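Local coordinates for protein rubber oxygenase (PDB 5O1M) that cleaves the carbon backbone of rubber, poly(cis-1,4-isoprene), by adding dioxygen across its double bonds at a non-covalently bound heme b, at residues G88-K93 against G145-Y150; A285-P290 against R352-L357; T322-L327 against W345-A350. All coordinates share one frame; numbering follows the deposited sequence.

Contact 1: residues G88-K93 against G145-Y150; sequences GAQFSK and GDLDAY
Gly-145 lies against Ser-92 on helix 82-94, its carbonyl oxygen 3.5 Å from Ser-92 CB. Having no side chain, the glycine suits this place, because its main chain can lie directly against that CB. Ser-92 is fitted for the approach in its own way: with chi1 at -60° its OG stands beside its backbone N and bonds back to Gly-88 O at 3.0 Å. That carbonyl also takes the helical N-H of Ser-92, and the two donors arrive from opposite faces of its plane, so the hydroxyl is satisfied within its own helix. The side chain of Asp-146 leaves the backbone away from the helix, and the residue meets its partner through its carbonyl O, which stands 3.4 Å from the methyl of Ala-89. The carboxylate works locally: OD2 accepts from Asp-148 N at 2.8 Å, on its anti side and 34° out of the carboxylate plane, forming an Asx turn. Leu-147 follows, and its CA sits 3.7 Å from Ala-89 CB; the single methyl of Ala-89 suits so close an approach of the turn. The leucine then reaches along the helix surface, where its CD2 lies 3.8 Å from Gln-90 OE1 and 4.1 Å from Lys-93 CB. Gln-90 crosses it with its amide, whereas Lys-93 offers aliphatic carbon; both residues are exposed. Ala-149 closes the turn by returning its N-H to Asp-146 O. Beyond the turn, Tyr-150 hydrogen-bonds through OH to Ser-233 OG of helix 220-236. The whole is an Asx turn combined with a type I beta turn from Asp-146 to Ala-149, packed on a helix flank in the connection between helices 136-144 and 156-173 of this all-helical heme protein.

Contact 2: residues A285-P290 against R352-L357; sequences AGLTRP and RKFVLL
Ala-285 presses its methyl group onto the flank of helix 342-360, overlapping the CB of Lys-353 at 3.8 Å. This is a loop-on-helix contact in an all-helical fold: residues 285-288 belong to the link between helices 267-282 and 289-300, and Thr-288 is the N-cap residue of the latter. The alanine's small size lets the backbones close in, with CA atoms of Ala-285 and Lys-353 just 4.9 Å apart. One helical turn on, Leu-357 brings its CD1 to 4.1 Å from Ala-285 CB, so the methyl touches Lys-353 CB, Phe-354 N and Leu-357 CD1. Lys-353 contributes the aliphatic part of its chain, CD lying 3.6 Å from Ala-285 O, while its ammonium NZ turns off to a salt bridge with Glu-349. Gly-286 makes the bend between the two contact points; its positive phi of 77° is readily adopted by glycine. Leu-287 then dips back towards the helix and, together with Phe-354, packs on Val-280 of helix 267-282. Its CG is anti to the backbone N (chi1 -153°), which carries CD2 obliquely up to the base of the phenylalanine, 3.6 Å from Phe-354 CB and 3.8 Å from Phe-354 CG.

Contact 3: residues T322-L327 against W345-A350; sequences TAWPLL and WTLEEA
Leu-327 carries most of this contact, lying between the indole of Trp-345 and the side chain of Glu-348. Two consecutive helices of the all-helical fold, 314-331 and 342-360, meet here at a crossing angle of -63°. Their local axes stay 11.2 Å apart, a wide spacing bridged by large side chains rather than by close backbones. Helix 314-331 is kinked at Pro-325, which lacks an N-H and breaks the regular bonding, and Leu-327 N reaches Ala-323 O only weakly.

The apolar contacts form two patches. In the first, Leu-327 and Trp-345 slide past each other in opposite directions, and CD1 of the leucine comes 3.8 Å from CE3 of the indole, with CZ3 almost as near. The CB of Trp-345 starts away from the partner helix, but the large indole reaches back to Leu-327. In the second, Trp-324 extends with CG anti to its backbone N (chi1 -179°), carrying its benzo ring across the gap, where CE3 lies 4.2 Å from Leu-347 CD2. The side chains of Trp-324 and Leu-347 cross at about a right angle, while Glu-348 CB stands at the edge of the Trp-324 ring, near its plane, 4.4 Å from CZ3. Trp-214 and Phe-295 make edge-to-face contacts with the same indole and extend this aromatic cluster.

The polar element is Glu-348, whose methylene groups serve the packing while its carboxylate is engaged by Arg-331, farther along helix 314-331. OE1 forms that salt bridge, which would be expected to favour the ionised form. OE1 also lies in the plane of the Trp-345 ring, at its edge. The other oxygen, OE2, which has a polar partner elsewhere in the structure, also lies 3.3 Å from Leu-327 CD2.

Overall arrangement
Contact 1 comes first along the chain and is complete before the other two begin. Contact 2 then opens at 285-290, and both segments of contact 3 fall before it closes at 352-357. Both use helix 342-360, with 345-350 serving contact 3. Their centres are about 13 Å apart and they touch, for Ala-350 CB lies 3.6 Å from Leu-287 CD1. This one helix therefore gathers helix 314-331 and the link before helix 289-300 around itself. Contact 1 stands apart, its centre about 23 Å from that of contact 2 and about 25 Å from that of contact 3. Its Gly-145 lies about 12 Å from the heme; all three contacts belong to the helical framework away from the annotated heme site.

Contact 1: residues G88-K93 against G145-Y150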
ATOM      1  N   GLY A  88      -9.146  11.395   9.739  1.00 28.54           N
ATOM      2  CA  GLY A  88      -8.863  10.301   8.796  1.00 28.50           C
ATOM      3  C   GLY A  88      -8.534   9.006   9.472  1.00 26.28           C
ATOM      4  O   GLY A  88      -8.978   7.937   9.030  1.00 25.96           O
ATOM      5  N   ALA A  89      -7.814   9.115  10.572  1.00 28.41           N
ATOM      6  CA  ALA A  89      -7.465   7.930  11.405  1.00 28.61           C
ATOM      7  C   ALA A  89      -8.738   7.326  12.019  1.00 28.65           C
ATOM      8  O   ALA A  89      -8.930   6.137  11.915  1.00 27.69           O
ATOM      9  CB  ALA A  89      -6.465   8.264  12.502  1.00 27.11           C
ATOM     10  N   GLN A  90      -9.563   8.164  12.647  1.00 29.65           N
ATOM     11  CA  GLN A  90     -10.857   7.736  13.235  1.00 32.17           C
ATOM     12  C   GLN A  90     -11.751   7.060  12.250  1.00 29.87           C
ATOM     13  O   GLN A  90     -12.366   6.040  12.537  1.00 28.31           O
ATOM     14  CB  GLN A  90     -11.648   8.892  13.809  1.00 36.93           C
ATOM     15  CG  GLN A  90     -10.890   9.525  14.946  1.00 43.16           C
ATOM     16  CD  GLN A  90     -11.204   8.892  16.301  1.00 49.52           C
ATOM     17  OE1 GLN A  90     -11.624   7.709  16.413  1.00 48.88           O
ATOM     18  NE2 GLN A  90     -11.056   9.716  17.353  1.00 51.37           N
ATOM     19  N   PHE A  91     -11.847   7.664  11.078  1.00 27.97           N
ATOM     20  CA  PHE A  91     -12.540   7.064   9.952  1.00 24.56           C
ATOM     21  C   PHE A  91     -11.990   5.674   9.628  1.00 23.78           C
ATOM     22  O   PHE A  91     -12.761   4.733   9.569  1.00 25.28           O
ATOM     23  CB  PHE A  91     -12.393   7.953   8.736  1.00 23.67           C
ATOM     24  CG  PHE A  91     -12.982   7.403   7.507  1.00 23.93           C
ATOM     25  CD1 PHE A  91     -14.386   7.246   7.400  1.00 23.18           C
ATOM     26  CD2 PHE A  91     -12.179   7.023   6.463  1.00 23.44           C
ATOM     27  CE1 PHE A  91     -14.945   6.728   6.236  1.00 24.83           C
ATOM     28  CE2 PHE A  91     -12.758   6.495   5.289  1.00 24.01           C
ATOM     29  CZ  PHE A  91     -14.110   6.292   5.201  1.00 23.00           C
ATOM     30  N   SER A  92     -10.698   5.539   9.417  1.00 25.66           N
ATOM     31  CA  SER A  92     -10.061   4.257   9.117  1.00 28.62           C
ATOM     32  C   SER A  92     -10.320   3.203  10.200  1.00 29.40           C
ATOM     33  O   SER A  92     -10.566   2.070   9.849  1.00 27.59           O
ATOM     34  CB  SER A  92      -8.555   4.379   8.959  1.00 32.90           C
ATOM     35  OG  SER A  92      -8.310   5.266   7.910  1.00 36.76           O
ATOM     36  N   LYS A  93     -10.310   3.609  11.474  1.00 29.90           N
ATOM     37  CA  LYS A  93     -10.679   2.704  12.536  1.00 33.33           C
ATOM     38  C   LYS A  93     -12.148   2.295  12.505  1.00 30.71           C
ATOM     39  O   LYS A  93     -12.451   1.105  12.564  1.00 27.88           O
ATOM     40  CB  LYS A  93     -10.373   3.300  13.906  1.00 38.78           C
ATOM     41  CG  LYS A  93     -10.511   2.253  15.022  1.00 43.51           C
ATOM     42  CD  LYS A  93      -9.222   1.409  15.118  1.00 50.10           C
ATOM     43  CE  LYS A  93      -9.417  -0.001  15.774  1.00 53.76           C
ATOM     44  NZ  LYS A  93      -9.202  -0.110  17.265  1.00 53.31           N
ATOM     45  N   GLY A 145      -3.576   4.058   8.641  1.00 38.65           N
ATOM     46  CA  GLY A 145      -4.889   4.357   9.232  1.00 37.35           C
ATOM     47  C   GLY A 145      -4.933   4.313  10.756  1.00 40.27           C
ATOM     48  O   GLY A 145      -5.952   4.591  11.345  1.00 43.44           O
ATOM     49  N   ASP A 146      -3.815   4.019  11.410  1.00 41.86           N
ATOM     50  CA  ASP A 146      -3.758   3.871  12.829  1.00 41.28           C
ATOM     51  C   ASP A 146      -4.090   5.180  13.518  1.00 41.23           C
ATOM     52  O   ASP A 146      -3.728   6.283  13.038  1.00 41.17           O
ATOM     53  CB  ASP A 146      -2.315   3.495  13.139  1.00 51.59           C
ATOM     54  CG  ASP A 146      -2.106   3.143  14.552  1.00 53.59           C
ATOM     55  OD1 ASP A 146      -2.278   1.975  14.893  1.00 54.33           O
ATOM     56  OD2 ASP A 146      -1.792   4.070  15.330  1.00 60.04           O
ATOM     57  N   LEU A 147      -4.744   5.127  14.680  1.00 42.88           N
ATOM     58  CA  LEU A 147      -5.130   6.384  15.424  1.00 43.74           C
ATOM     59  C   LEU A 147      -3.932   7.242  15.732  1.00 45.81           C
ATOM     60  O   LEU A 147      -3.980   8.514  15.716  1.00 44.11           O
ATOM     61  CB  LEU A 147      -5.902   6.088  16.714  1.00 48.25           C
ATOM     62  CG  LEU A 147      -7.252   5.333  16.508  1.00 48.04           C
ATOM     63  CD1 LEU A 147      -7.894   4.819  17.813  1.00 49.42           C
ATOM     64  CD2 LEU A 147      -8.168   6.287  15.742  1.00 46.17           C
ATOM     65  N   ASP A 148      -2.792   6.570  15.915  1.00 44.77           N
ATOM     66  CA  ASP A 148      -1.606   7.271  16.370  1.00 50.83           C
ATOM     67  C   ASP A 148      -0.606   7.679  15.259  1.00 41.96           C
ATOM     68  O   ASP A 148       0.373   8.320  15.538  1.00 39.86           O
ATOM     69  CB  ASP A 148      -0.950   6.394  17.456  1.00 55.85           C
ATOM     70  CG  ASP A 148      -2.020   5.653  18.379  1.00 64.41           C
ATOM     71  OD1 ASP A 148      -2.751   6.272  19.190  1.00 63.32           O
ATOM     72  OD2 ASP A 148      -2.200   4.425  18.216  1.00 64.34           O
ATOM     73  N   ALA A 149      -0.931   7.330  14.020  1.00 37.22           N
ATOM     74  CA  ALA A 149       0.025   7.268  12.933  1.00 33.54           C
ATOM     75  C   ALA A 149       1.050   8.374  13.016  1.00 32.98           C
ATOM     76  O   ALA A 149       2.247   8.128  13.090  1.00 33.17           O
ATOM     77  CB  ALA A 149      -0.721   7.345  11.633  1.00 29.20           C
ATOM     78  N   TYR A 150       0.539   9.589  13.084  1.00 30.96           N
ATOM     79  CA  TYR A 150       1.323  10.793  12.931  1.00 31.75           C
ATOM     80  C   TYR A 150       1.422  11.616  14.200  1.00 34.71           C
ATOM     81  O   TYR A 150       1.906  12.721  14.166  1.00 32.68           O
ATOM     82  CB  TYR A 150       0.788  11.648  11.803  1.00 30.43           C
ATOM     83  CG  TYR A 150       1.095  10.957  10.489  1.00 30.94           C
ATOM     84  CD1 TYR A 150       2.404  10.924   9.995  1.00 30.32           C
ATOM     85  CD2 TYR A 150       0.078  10.364   9.731  1.00 27.42           C
ATOM     86  CE1 TYR A 150       2.702  10.259   8.828  1.00 29.14           C
ATOM     87  CE2 TYR A 150       0.373   9.735   8.537  1.00 27.75           C
ATOM     88  CZ  TYR A 150       1.690   9.656   8.112  1.00 28.41           C
ATOM     89  OH  TYR A 150       1.985   9.066   6.911  1.00 27.14           O
TER

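Contact 2: residues A285-P290 against R352-L357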
ATOM      1  N   ALA A 285      -8.473 -18.150  10.214  1.00 40.71           N
ATOM      2  CA  ALA A 285      -9.507 -17.174   9.982  1.00 37.57           C
ATOM      3  C   ALA A 285     -10.814 -17.762   9.403  1.00 39.21           C
ATOM      4  O   ALA A 285     -11.847 -17.082   9.416  1.00 43.82           O
ATOM      5  CB  ALA A 285      -8.976 -16.042   9.091  1.00 33.60           C
ATOM      6  N   GLY A 286     -10.771 -18.994   8.896  1.00 41.08           N
ATOM      7  CA  GLY A 286     -11.887 -19.612   8.186  1.00 41.12           C
ATOM      8  C   GLY A 286     -11.995 -19.074   6.770  1.00 38.15           C
ATOM      9  O   GLY A 286     -13.015 -19.221   6.136  1.00 37.37           O
ATOM     10  N   LEU A 287     -10.932 -18.455   6.284  1.00 38.06           N
ATOM     11  CA  LEU A 287     -10.962 -17.823   4.956  1.00 38.35           C
ATOM     12  C   LEU A 287     -10.356 -18.824   4.016  1.00 39.54           C
ATOM     13  O   LEU A 287      -9.163 -18.795   3.774  1.00 42.14           O
ATOM     14  CB  LEU A 287     -10.230 -16.463   4.945  1.00 38.58           C
ATOM     15  CG  LEU A 287     -10.595 -15.328   3.950  1.00 38.44           C
ATOM     16  CD1 LEU A 287     -12.103 -15.110   3.753  1.00 37.79           C
ATOM     17  CD2 LEU A 287      -9.965 -14.050   4.402  1.00 37.89           C
ATOM     18  N   THR A 288     -11.198 -19.698   3.479  1.00 38.36           N
ATOM     19  CA  THR A 288     -10.789 -20.724   2.510  1.00 37.47           C
ATOM     20  C   THR A 288     -10.512 -20.151   1.127  1.00 35.98           C
ATOM     21  O   THR A 288     -10.959 -19.109   0.788  1.00 33.17           O
ATOM     22  CB  THR A 288     -11.938 -21.717   2.328  1.00 38.85           C
ATOM     23  OG1 THR A 288     -13.062 -20.982   1.774  1.00 38.45           O
ATOM     24  CG2 THR A 288     -12.352 -22.360   3.617  1.00 38.35           C
ATOM     25  N   ARG A 289      -9.832 -20.900   0.290  1.00 39.40           N
ATOM     26  CA  ARG A 289      -9.510 -20.504  -1.076  1.00 42.17           C
ATOM     27  C   ARG A 289     -10.733 -20.114  -1.919  1.00 40.61           C
ATOM     28  O   ARG A 289     -10.709 -19.044  -2.515  1.00 41.90           O
ATOM     29  CB  ARG A 289      -8.667 -21.622  -1.778  1.00 48.36           C
ATOM     30  CG  ARG A 289      -7.281 -21.760  -1.156  1.00 52.23           C
ATOM     31  CD  ARG A 289      -6.390 -22.785  -1.825  1.00 59.91           C
ATOM     32  NE  ARG A 289      -5.450 -22.180  -2.799  1.00 64.91           N
ATOM     33  CZ  ARG A 289      -4.170 -21.858  -2.579  1.00 64.82           C
ATOM     34  NH1 ARG A 289      -3.586 -22.058  -1.405  1.00 65.05           N
ATOM     35  NH2 ARG A 289      -3.461 -21.335  -3.571  1.00 66.39           N
ATOM     36  N   PRO A 290     -11.811 -20.948  -1.957  1.00 39.92           N
ATOM     37  CA  PRO A 290     -13.106 -20.523  -2.582  1.00 38.07           C
ATOM     38  C   PRO A 290     -13.641 -19.151  -2.109  1.00 33.93           C
ATOM     39  O   PRO A 290     -13.977 -18.365  -2.962  1.00 30.61           O
ATOM     40  CB  PRO A 290     -14.106 -21.629  -2.171  1.00 39.28           C
ATOM     41  CG  PRO A 290     -13.308 -22.781  -1.803  1.00 41.39           C
ATOM     42  CD  PRO A 290     -11.918 -22.311  -1.399  1.00 41.19           C
ATOM     43  N   ARG A 352     -13.312 -10.593   9.173  1.00 23.43           N
ATOM     44  CA  ARG A 352     -12.969  -9.934  10.412  1.00 23.31           C
ATOM     45  C   ARG A 352     -11.833 -10.619  11.023  1.00 26.33           C
ATOM     46  O   ARG A 352     -10.926  -9.933  11.456  1.00 27.49           O
ATOM     47  CB  ARG A 352     -14.094 -10.015  11.398  1.00 25.25           C
ATOM     48  CG  ARG A 352     -13.915  -9.188  12.694  1.00 25.91           C
ATOM     49  CD  ARG A 352     -14.973  -9.592  13.627  1.00 26.45           C
ATOM     50  NE  ARG A 352     -14.854 -10.981  14.097  1.00 27.84           N
ATOM     51  CZ  ARG A 352     -14.096 -11.435  15.114  1.00 27.92           C
ATOM     52  NH1 ARG A 352     -14.104 -12.678  15.503  1.00 28.40           N
ATOM     53  NH2 ARG A 352     -13.352 -10.647  15.744  1.00 30.91           N
ATOM     54  N   LYS A 353     -11.824 -11.965  11.083  1.00 25.96           N
ATOM     55  CA  LYS A 353     -10.661 -12.651  11.608  1.00 28.25           C
ATOM     56  C   LYS A 353      -9.410 -12.396  10.792  1.00 27.91           C
ATOM     57  O   LYS A 353      -8.350 -12.287  11.343  1.00 28.62           O
ATOM     58  CB  LYS A 353     -10.928 -14.148  11.721  1.00 30.85           C
ATOM     59  CG  LYS A 353     -11.860 -14.522  12.870  1.00 33.84           C
ATOM     60  CD  LYS A 353     -11.968 -16.050  12.871  1.00 36.71           C
ATOM     61  CE  LYS A 353     -12.580 -16.641  14.090  1.00 40.00           C
ATOM     62  NZ  LYS A 353     -14.074 -16.724  13.996  1.00 40.83           N
ATOM     63  N   PHE A 354      -9.544 -12.264   9.496  1.00 27.27           N
ATOM     64  CA  PHE A 354      -8.442 -12.004   8.626  1.00 28.78           C
ATOM     65  C   PHE A 354      -7.787 -10.663   8.950  1.00 28.01           C
ATOM     66  O   PHE A 354      -6.610 -10.604   9.049  1.00 27.98           O
ATOM     67  CB  PHE A 354      -8.927 -11.973   7.160  1.00 29.74           C
ATOM     68  CG  PHE A 354      -7.944 -11.358   6.234  1.00 30.21           C
ATOM     69  CD1 PHE A 354      -6.774 -12.027   5.929  1.00 31.70           C
ATOM     70  CD2 PHE A 354      -8.153 -10.099   5.715  1.00 31.77           C
ATOM     71  CE1 PHE A 354      -5.827 -11.457   5.120  1.00 32.97           C
ATOM     72  CE2 PHE A 354      -7.220  -9.518   4.878  1.00 33.34           C
ATOM     73  CZ  PHE A 354      -6.046 -10.191   4.582  1.00 32.68           C
ATOM     74  N   VAL A 355      -8.575  -9.619   9.106  1.00 27.28           N
ATOM     75  CA  VAL A 355      -8.078  -8.286   9.481  1.00 27.99           C
ATOM     76  C   VAL A 355      -7.373  -8.319  10.815  1.00 27.72           C
ATOM     77  O   VAL A 355      -6.245  -7.869  10.931  1.00 27.11           O
ATOM     78  CB  VAL A 355      -9.200  -7.231   9.500  1.00 26.69           C
ATOM     79  CG1 VAL A 355      -8.745  -5.909  10.113  1.00 28.35           C
ATOM     80  CG2 VAL A 355      -9.598  -6.999   8.087  1.00 27.32           C
ATOM     81  N   LEU A 356      -8.055  -8.866  11.783  1.00 29.40           N
ATOM     82  CA  LEU A 356      -7.475  -9.171  13.076  1.00 34.76           C
ATOM     83  C   LEU A 356      -6.099  -9.913  13.000  1.00 34.71           C
ATOM     84  O   LEU A 356      -5.126  -9.400  13.519  1.00 33.48           O
ATOM     85  CB  LEU A 356      -8.479  -9.985  13.942  1.00 38.23           C
ATOM     86  CG  LEU A 356      -8.135 -10.060  15.429  1.00 44.73           C
ATOM     87  CD1 LEU A 356      -8.157  -8.632  16.005  1.00 44.49           C
ATOM     88  CD2 LEU A 356      -9.022 -11.000  16.246  1.00 46.64           C
ATOM     89  N   LEU A 357      -6.034 -11.072  12.344  1.00 35.63           N
ATOM     90  CA  LEU A 357      -4.821 -11.917  12.348  1.00 39.36           C
ATOM     91  C   LEU A 357      -3.696 -11.470  11.414  1.00 38.79           C
ATOM     92  O   LEU A 357      -2.545 -11.729  11.672  1.00 45.82           O
ATOM     93  CB  LEU A 357      -5.191 -13.415  12.010  1.00 41.22           C
ATOM     94  CG  LEU A 357      -6.086 -14.122  13.056  1.00 42.94           C
ATOM     95  CD1 LEU A 357      -6.713 -15.364  12.454  1.00 45.80           C
ATOM     96  CD2 LEU A 357      -5.311 -14.486  14.326  1.00 42.97           C
TER

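Contact 3: residues T322-L327 against W345-A350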
ATOM      1  N   THR A 322     -25.185 -10.081  -4.698  1.00 37.32           N
ATOM      2  CA  THR A 322     -26.545  -9.689  -4.450  1.00 40.31           C
ATOM      3  C   THR A 322     -26.702  -9.227  -2.993  1.00 38.02           C
ATOM      4  O   THR A 322     -27.510  -8.325  -2.697  1.00 39.60           O
ATOM      5  CB  THR A 322     -27.520 -10.800  -4.841  1.00 43.16           C
ATOM      6  OG1 THR A 322     -27.043 -12.018  -4.300  1.00 45.99           O
ATOM      7  CG2 THR A 322     -27.588 -10.953  -6.382  1.00 45.03           C
ATOM      8  N   ALA A 323     -25.944  -9.838  -2.085  1.00 34.20           N
ATOM      9  CA  ALA A 323     -26.203  -9.638  -0.650  1.00 32.71           C
ATOM     10  C   ALA A 323     -25.179  -8.824   0.150  1.00 29.79           C
ATOM     11  O   ALA A 323     -25.498  -8.387   1.236  1.00 29.86           O
ATOM     12  CB  ALA A 323     -26.439 -11.003   0.034  1.00 32.17           C
ATOM     13  N   TRP A 324     -23.945  -8.677  -0.329  1.00 29.22           N
ATOM     14  CA  TRP A 324     -22.902  -7.905   0.463  1.00 28.48           C
ATOM     15  C   TRP A 324     -23.355  -6.466   0.724  1.00 25.93           C
ATOM     16  O   TRP A 324     -23.156  -5.966   1.802  1.00 25.27           O
ATOM     17  CB  TRP A 324     -21.503  -7.908  -0.221  1.00 27.32           C
ATOM     18  CG  TRP A 324     -20.440  -7.193   0.512  1.00 26.46           C
ATOM     19  CD1 TRP A 324     -19.844  -5.964   0.173  1.00 24.81           C
ATOM     20  CD2 TRP A 324     -19.770  -7.650   1.676  1.00 26.34           C
ATOM     21  NE1 TRP A 324     -18.837  -5.668   1.091  1.00 23.60           N
ATOM     22  CE2 TRP A 324     -18.789  -6.663   2.022  1.00 26.40           C
ATOM     23  CE3 TRP A 324     -19.908  -8.784   2.482  1.00 28.98           C
ATOM     24  CZ2 TRP A 324     -17.991  -6.785   3.142  1.00 27.18           C
ATOM     25  CZ3 TRP A 324     -19.132  -8.885   3.642  1.00 30.40           C
ATOM     26  CH2 TRP A 324     -18.180  -7.902   3.950  1.00 29.11           C
ATOM     27  N   PRO A 325     -23.948  -5.810  -0.273  1.00 26.99           N
ATOM     28  CA  PRO A 325     -24.464  -4.465   0.085  1.00 28.51           C
ATOM     29  C   PRO A 325     -25.528  -4.430   1.210  1.00 27.51           C
ATOM     30  O   PRO A 325     -25.600  -3.409   1.883  1.00 24.40           O
ATOM     31  CB  PRO A 325     -25.032  -3.934  -1.232  1.00 29.87           C
ATOM     32  CG  PRO A 325     -24.303  -4.763  -2.276  1.00 32.14           C
ATOM     33  CD  PRO A 325     -24.281  -6.132  -1.673  1.00 30.02           C
ATOM     34  N   LEU A 326     -26.328  -5.504   1.382  1.00 26.83           N
ATOM     35  CA  LEU A 326     -27.303  -5.518   2.478  1.00 29.47           C
ATOM     36  C   LEU A 326     -26.608  -5.604   3.842  1.00 28.68           C
ATOM     37  O   LEU A 326     -26.960  -4.915   4.800  1.00 26.78           O
ATOM     38  CB  LEU A 326     -28.407  -6.601   2.333  1.00 30.48           C
ATOM     39  CG  LEU A 326     -29.162  -6.597   0.969  1.00 30.50           C
ATOM     40  CD1 LEU A 326     -30.123  -7.778   0.796  1.00 31.54           C
ATOM     41  CD2 LEU A 326     -29.841  -5.320   0.729  1.00 29.69           C
ATOM     42  N   LEU A 327     -25.617  -6.444   3.909  1.00 29.73           N
ATOM     43  CA  LEU A 327     -24.837  -6.619   5.109  1.00 30.21           C
ATOM     44  C   LEU A 327     -24.162  -5.310   5.451  1.00 27.66           C
ATOM     45  O   LEU A 327     -24.210  -4.899   6.579  1.00 27.23           O
ATOM     46  CB  LEU A 327     -23.804  -7.722   4.857  1.00 32.86           C
ATOM     47  CG  LEU A 327     -23.024  -8.276   5.988  1.00 35.73           C
ATOM     48  CD1 LEU A 327     -22.777  -9.773   5.804  1.00 37.43           C
ATOM     49  CD2 LEU A 327     -21.731  -7.503   6.105  1.00 37.22           C
ATOM     50  N   TRP A 345     -22.734 -14.150   6.313  1.00 28.28           N
ATOM     51  CA  TRP A 345     -22.294 -13.891   7.701  1.00 27.95           C
ATOM     52  C   TRP A 345     -20.977 -14.660   7.925  1.00 28.10           C
ATOM     53  O   TRP A 345     -20.117 -14.157   8.640  1.00 26.89           O
ATOM     54  CB  TRP A 345     -23.320 -14.365   8.717  1.00 27.81           C
ATOM     55  CG  TRP A 345     -24.657 -13.728   8.550  1.00 28.83           C
ATOM     56  CD1 TRP A 345     -25.833 -14.342   8.191  1.00 30.06           C
ATOM     57  CD2 TRP A 345     -24.961 -12.349   8.705  1.00 27.57           C
ATOM     58  NE1 TRP A 345     -26.837 -13.425   8.126  1.00 29.91           N
ATOM     59  CE2 TRP A 345     -26.349 -12.193   8.452  1.00 28.31           C
ATOM     60  CE3 TRP A 345     -24.199 -11.242   9.037  1.00 27.01           C
ATOM     61  CZ2 TRP A 345     -27.012 -10.978   8.547  1.00 27.80           C
ATOM     62  CZ3 TRP A 345     -24.831  -9.975   9.105  1.00 28.06           C
ATOM     63  CH2 TRP A 345     -26.265  -9.874   8.859  1.00 28.14           C
ATOM     64  N   THR A 346     -20.850 -15.858   7.326  1.00 28.69           N
ATOM     65  CA  THR A 346     -19.633 -16.663   7.394  1.00 30.74           C
ATOM     66  C   THR A 346     -18.454 -15.918   6.760  1.00 29.40           C
ATOM     67  O   THR A 346     -17.364 -15.823   7.330  1.00 29.64           O
ATOM     68  CB  THR A 346     -19.801 -17.978   6.657  1.00 32.88           C
ATOM     69  OG1 THR A 346     -20.855 -18.747   7.262  1.00 36.23           O
ATOM     70  CG2 THR A 346     -18.483 -18.804   6.769  1.00 33.58           C
ATOM     71  N   LEU A 347     -18.720 -15.373   5.577  1.00 29.34           N
ATOM     72  CA  LEU A 347     -17.776 -14.537   4.906  1.00 30.18           C
ATOM     73  C   LEU A 347     -17.345 -13.329   5.750  1.00 28.32           C
ATOM     74  O   LEU A 347     -16.161 -13.055   5.890  1.00 25.29           O
ATOM     75  CB  LEU A 347     -18.334 -14.077   3.568  1.00 30.66           C
ATOM     76  CG  LEU A 347     -17.486 -13.043   2.824  1.00 30.01           C
ATOM     77  CD1 LEU A 347     -16.058 -13.631   2.581  1.00 29.84           C
ATOM     78  CD2 LEU A 347     -18.264 -12.504   1.607  1.00 30.04           C
ATOM     79  N   GLU A 348     -18.329 -12.618   6.269  1.00 29.00           N
ATOM     80  CA  GLU A 348     -18.041 -11.473   7.120  1.00 29.13           C
ATOM     81  C   GLU A 348     -17.194 -11.871   8.336  1.00 27.44           C
ATOM     82  O   GLU A 348     -16.255 -11.190   8.629  1.00 26.89           O
ATOM     83  CB  GLU A 348     -19.306 -10.783   7.587  1.00 30.23           C
ATOM     84  CG  GLU A 348     -19.073  -9.538   8.405  1.00 30.68           C
ATOM     85  CD  GLU A 348     -20.327  -9.024   9.126  1.00 33.72           C
ATOM     86  OE1 GLU A 348     -21.102  -9.798   9.768  1.00 31.01           O
ATOM     87  OE2 GLU A 348     -20.487  -7.782   9.100  1.00 36.72           O
ATOM     88  N   GLU A 349     -17.502 -12.947   9.010  1.00 27.47           N
ATOM     89  CA  GLU A 349     -16.658 -13.391  10.149  1.00 29.31           C
ATOM     90  C   GLU A 349     -15.229 -13.765   9.697  1.00 29.18           C
ATOM     91  O   GLU A 349     -14.259 -13.387  10.369  1.00 28.09           O
ATOM     92  CB  GLU A 349     -17.311 -14.533  10.878  1.00 32.87           C
ATOM     93  CG  GLU A 349     -16.517 -15.142  12.030  1.00 34.76           C
ATOM     94  CD  GLU A 349     -16.194 -14.125  13.172  1.00 36.40           C
ATOM     95  OE1 GLU A 349     -16.449 -12.898  13.061  1.00 31.84           O
ATOM     96  OE2 GLU A 349     -15.733 -14.612  14.228  1.00 41.21           O
ATOM     97  N   ALA A 350     -15.107 -14.449   8.533  1.00 26.65           N
ATOM     98  CA  ALA A 350     -13.804 -14.813   8.008  1.00 26.51           C
ATOM     99  C   ALA A 350     -12.985 -13.549   7.661  1.00 24.54           C
ATOM    100  O   ALA A 350     -11.795 -13.438   8.038  1.00 23.05           O
ATOM    101  CB  ALA A 350     -13.909 -15.778   6.824  1.00 27.62           C
TER